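Local coordinates for putative oxidoreductase with NAD(P)-binding Rossmann-fold domain (Clostridium difficile, PDB 3UUW), which acts as a dehydrogenase of the Gfo/Idh/MocA oxidoreductase family, probably using NAD(P) bound in a Rossmann-fold domain, at the interface of chains A and B. Sequence-based numbering; all coordinates share one arbitrary frame. Chains: chain A/B, Putative oxidoreductase with NAD(P)-binding Rossmann-fold domain.

The interface of chains A and B. Residues chain A 199-200, 217, 219; chain B 143, 230-232.
B:Val143 pushes its CG2 methyl against the flat imidazole of A:His217, centred over one face at 3.6 Å from the ring centroid, a CH-pi contact. The same methyl sits in the corner between the two rings, over the phenyl face near its rim, 3.7 Å from CD1 of A:Phe200. In B:Val143, chi1 of -64° sets CG1 anti to the carbonyl carbon, which leaves CG2 between the backbone N and the carbonyl carbon, facing the imidazole; CG1 lies alongside, 3.9 Å from NE2 of A:His217. The phenyl ring also has the carbonyl O of B:Val143 above one face, displaced toward the rim and 3.8 Å from CE2. In chain A the CB of A:His217 meets the phenyl edge in its plane, which packs the histidine against the phenyl group and would help hold the imidazole in place. The carbonyl carbon of A:Asp219 lies over the imidazole face opposite the valine, displaced toward the rim, so both faces are covered. The rim carbon CE1 of A:His217 points at the carbonyl O of B:Ser231, in the ring plane at 3.2 Å, and the carbonyl O of A:Ile199 lies at another part of the edge. Farther out, A:Asp219 and B:Lys232 meet at a slant: carboxylate OD2 rests against the aliphatic chain, 3.5 Å from CG. A bend at chi4 (-65°) turns the ammonium NZ aside, 4.2 Å from OD2, where the opposite charges may still attract; a water joins NZ to the other carboxylate oxygen, OD1. The patch has a twin with the chains exchanged, in a two-fold, possibly biological interface within a four-chain deposited assembly: strands 198-206 and 211-217 of chain A, with the loop after the latter, face strands 142-150 and 224-231 of chain B and the loop after 224-231.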
ATOM      1  N   ILE A 199     -10.204 -16.315  23.002  1.00 23.96           N
ATOM      2  CA  ILE A 199     -10.373 -16.178  21.543  1.00 23.61           C
ATOM      3  C   ILE A 199     -10.247 -14.703  21.142  1.00 21.21           C
ATOM      4  O   ILE A 199      -9.430 -14.327  20.296  1.00 20.64           O
ATOM      5  CB  ILE A 199     -11.757 -16.672  21.058  1.00 23.84           C
ATOM      6  CG1 ILE A 199     -11.977 -18.158  21.355  1.00 28.49           C
ATOM      7  CG2 ILE A 199     -11.911 -16.406  19.536  1.00 24.60           C
ATOM      8  CD1 ILE A 199     -13.399 -18.609  21.129  1.00 29.81           C
ATOM      9  N   PHE A 200     -11.082 -13.870  21.745  1.00 19.71           N
ATOM     10  CA  PHE A 200     -11.118 -12.446  21.407  1.00 17.97           C
ATOM     11  C   PHE A 200     -11.450 -11.626  22.629  1.00 17.22           C
ATOM     12  O   PHE A 200     -12.258 -12.038  23.451  1.00 18.11           O
ATOM     13  CB  PHE A 200     -12.176 -12.239  20.327  1.00 18.60           C
ATOM     14  CG  PHE A 200     -12.394 -10.810  19.950  1.00 17.11           C
ATOM     15  CD1 PHE A 200     -11.555 -10.192  19.032  1.00 18.34           C
ATOM     16  CD2 PHE A 200     -13.415 -10.073  20.510  1.00 18.89           C
ATOM     17  CE1 PHE A 200     -11.725  -8.849  18.683  1.00 18.68           C
ATOM     18  CE2 PHE A 200     -13.586  -8.726  20.161  1.00 18.37           C
ATOM     19  CZ  PHE A 200     -12.747  -8.130  19.229  1.00 18.52           C
ATOM     20  N   HIS A 217      -7.519 -10.368  18.794  1.00 16.66           N
ATOM     21  CA  HIS A 217      -8.074 -11.617  18.273  1.00 16.64           C
ATOM     22  C   HIS A 217      -6.917 -12.591  18.127  1.00 18.19           C
ATOM     23  O   HIS A 217      -5.960 -12.346  17.384  1.00 19.39           O
ATOM     24  CB  HIS A 217      -8.764 -11.388  16.938  1.00 17.01           C
ATOM     25  CG  HIS A 217      -9.516 -12.569  16.432  1.00 16.74           C
ATOM     26  ND1 HIS A 217      -9.825 -12.732  15.100  1.00 17.30           N
ATOM     27  CD2 HIS A 217     -10.025 -13.643  17.073  1.00 17.55           C
ATOM     28  CE1 HIS A 217     -10.497 -13.860  14.943  1.00 16.73           C
ATOM     29  NE2 HIS A 217     -10.629 -14.435  16.123  1.00 18.33           N
ATOM     30  N   ASP A 219      -7.124 -15.689  17.003  1.00 19.26           N
ATOM     31  CA  ASP A 219      -7.321 -16.636  15.908  1.00 21.47           C
ATOM     32  C   ASP A 219      -7.680 -15.865  14.640  1.00 19.51           C
ATOM     33  O   ASP A 219      -8.676 -16.159  13.968  1.00 18.52           O
ATOM     34  CB  ASP A 219      -8.433 -17.645  16.262  1.00 23.04           C
ATOM     35  CG  ASP A 219      -8.385 -18.899  15.396  1.00 29.09           C
ATOM     36  OD1 ASP A 219      -7.382 -19.079  14.674  1.00 30.26           O
ATOM     37  OD2 ASP A 219      -9.341 -19.717  15.431  1.00 35.05           O
TER
ATOM     38  N   VAL B 143     -16.050 -12.176  14.851  1.00 16.90           N
ATOM     39  CA  VAL B 143     -15.815 -11.760  16.249  1.00 18.15           C
ATOM     40  C   VAL B 143     -15.973 -10.253  16.454  1.00 16.66           C
ATOM     41  O   VAL B 143     -16.192  -9.804  17.577  1.00 18.31           O
ATOM     42  CB  VAL B 143     -14.440 -12.223  16.833  1.00 18.26           C
ATOM     43  CG1 VAL B 143     -14.378 -13.751  16.907  1.00 21.21           C
ATOM     44  CG2 VAL B 143     -13.258 -11.652  16.051  1.00 18.69           C
ATOM     45  N   LEU B 230     -13.564  -8.913  11.324  0.50 15.05           N
ATOM     46  CA  LEU B 230     -12.648  -9.876  11.923  0.50 15.85           C
ATOM     47  C   LEU B 230     -13.431 -11.161  12.178  0.50 15.74           C
ATOM     48  O   LEU B 230     -14.431 -11.141  12.906  0.50 16.52           O
ATOM     49  CB  LEU B 230     -12.087  -9.357  13.242  0.50 15.75           C
ATOM     50  CG  LEU B 230     -11.070  -8.213  13.227  0.50 18.25           C
ATOM     51  CD1 LEU B 230     -11.686  -6.892  12.829  0.50 19.10           C
ATOM     52  CD2 LEU B 230     -10.438  -8.109  14.614  0.50 22.53           C
ATOM     53  N   SER B 231     -12.965 -12.267  11.599  1.00 15.41           N
ATOM     54  CA  SER B 231     -13.646 -13.570  11.714  1.00 17.00           C
ATOM     55  C   SER B 231     -12.581 -14.645  11.936  1.00 17.35           C
ATOM     56  O   SER B 231     -11.395 -14.365  11.880  1.00 17.11           O
ATOM     57  CB  SER B 231     -14.485 -13.844  10.469  1.00 18.00           C
ATOM     58  OG  SER B 231     -13.666 -13.924   9.311  1.00 18.43           O
ATOM     59  N   LYS B 232     -13.011 -15.871  12.222  1.00 18.95           N
ATOM     60  CA  LYS B 232     -12.073 -16.946  12.498  1.00 19.59           C
ATOM     61  C   LYS B 232     -11.118 -17.097  11.327  1.00 18.20           C
ATOM     62  O   LYS B 232     -11.557 -17.290  10.179  1.00 20.00           O
ATOM     63  CB  LYS B 232     -12.808 -18.252  12.705  1.00 21.65           C
ATOM     64  CG  LYS B 232     -11.887 -19.339  13.115  1.00 24.84           C
ATOM     65  CD  LYS B 232     -12.656 -20.612  13.409  1.00 29.22           C
ATOM     66  CE  LYS B 232     -11.705 -21.771  13.587  1.00 34.98           C
ATOM     67  NZ  LYS B 232     -10.994 -22.036  12.305  1.00 38.92           N
TER
HETATM   68  O   HOH W   1      -8.266 -20.478  11.851  1.00 49.45           O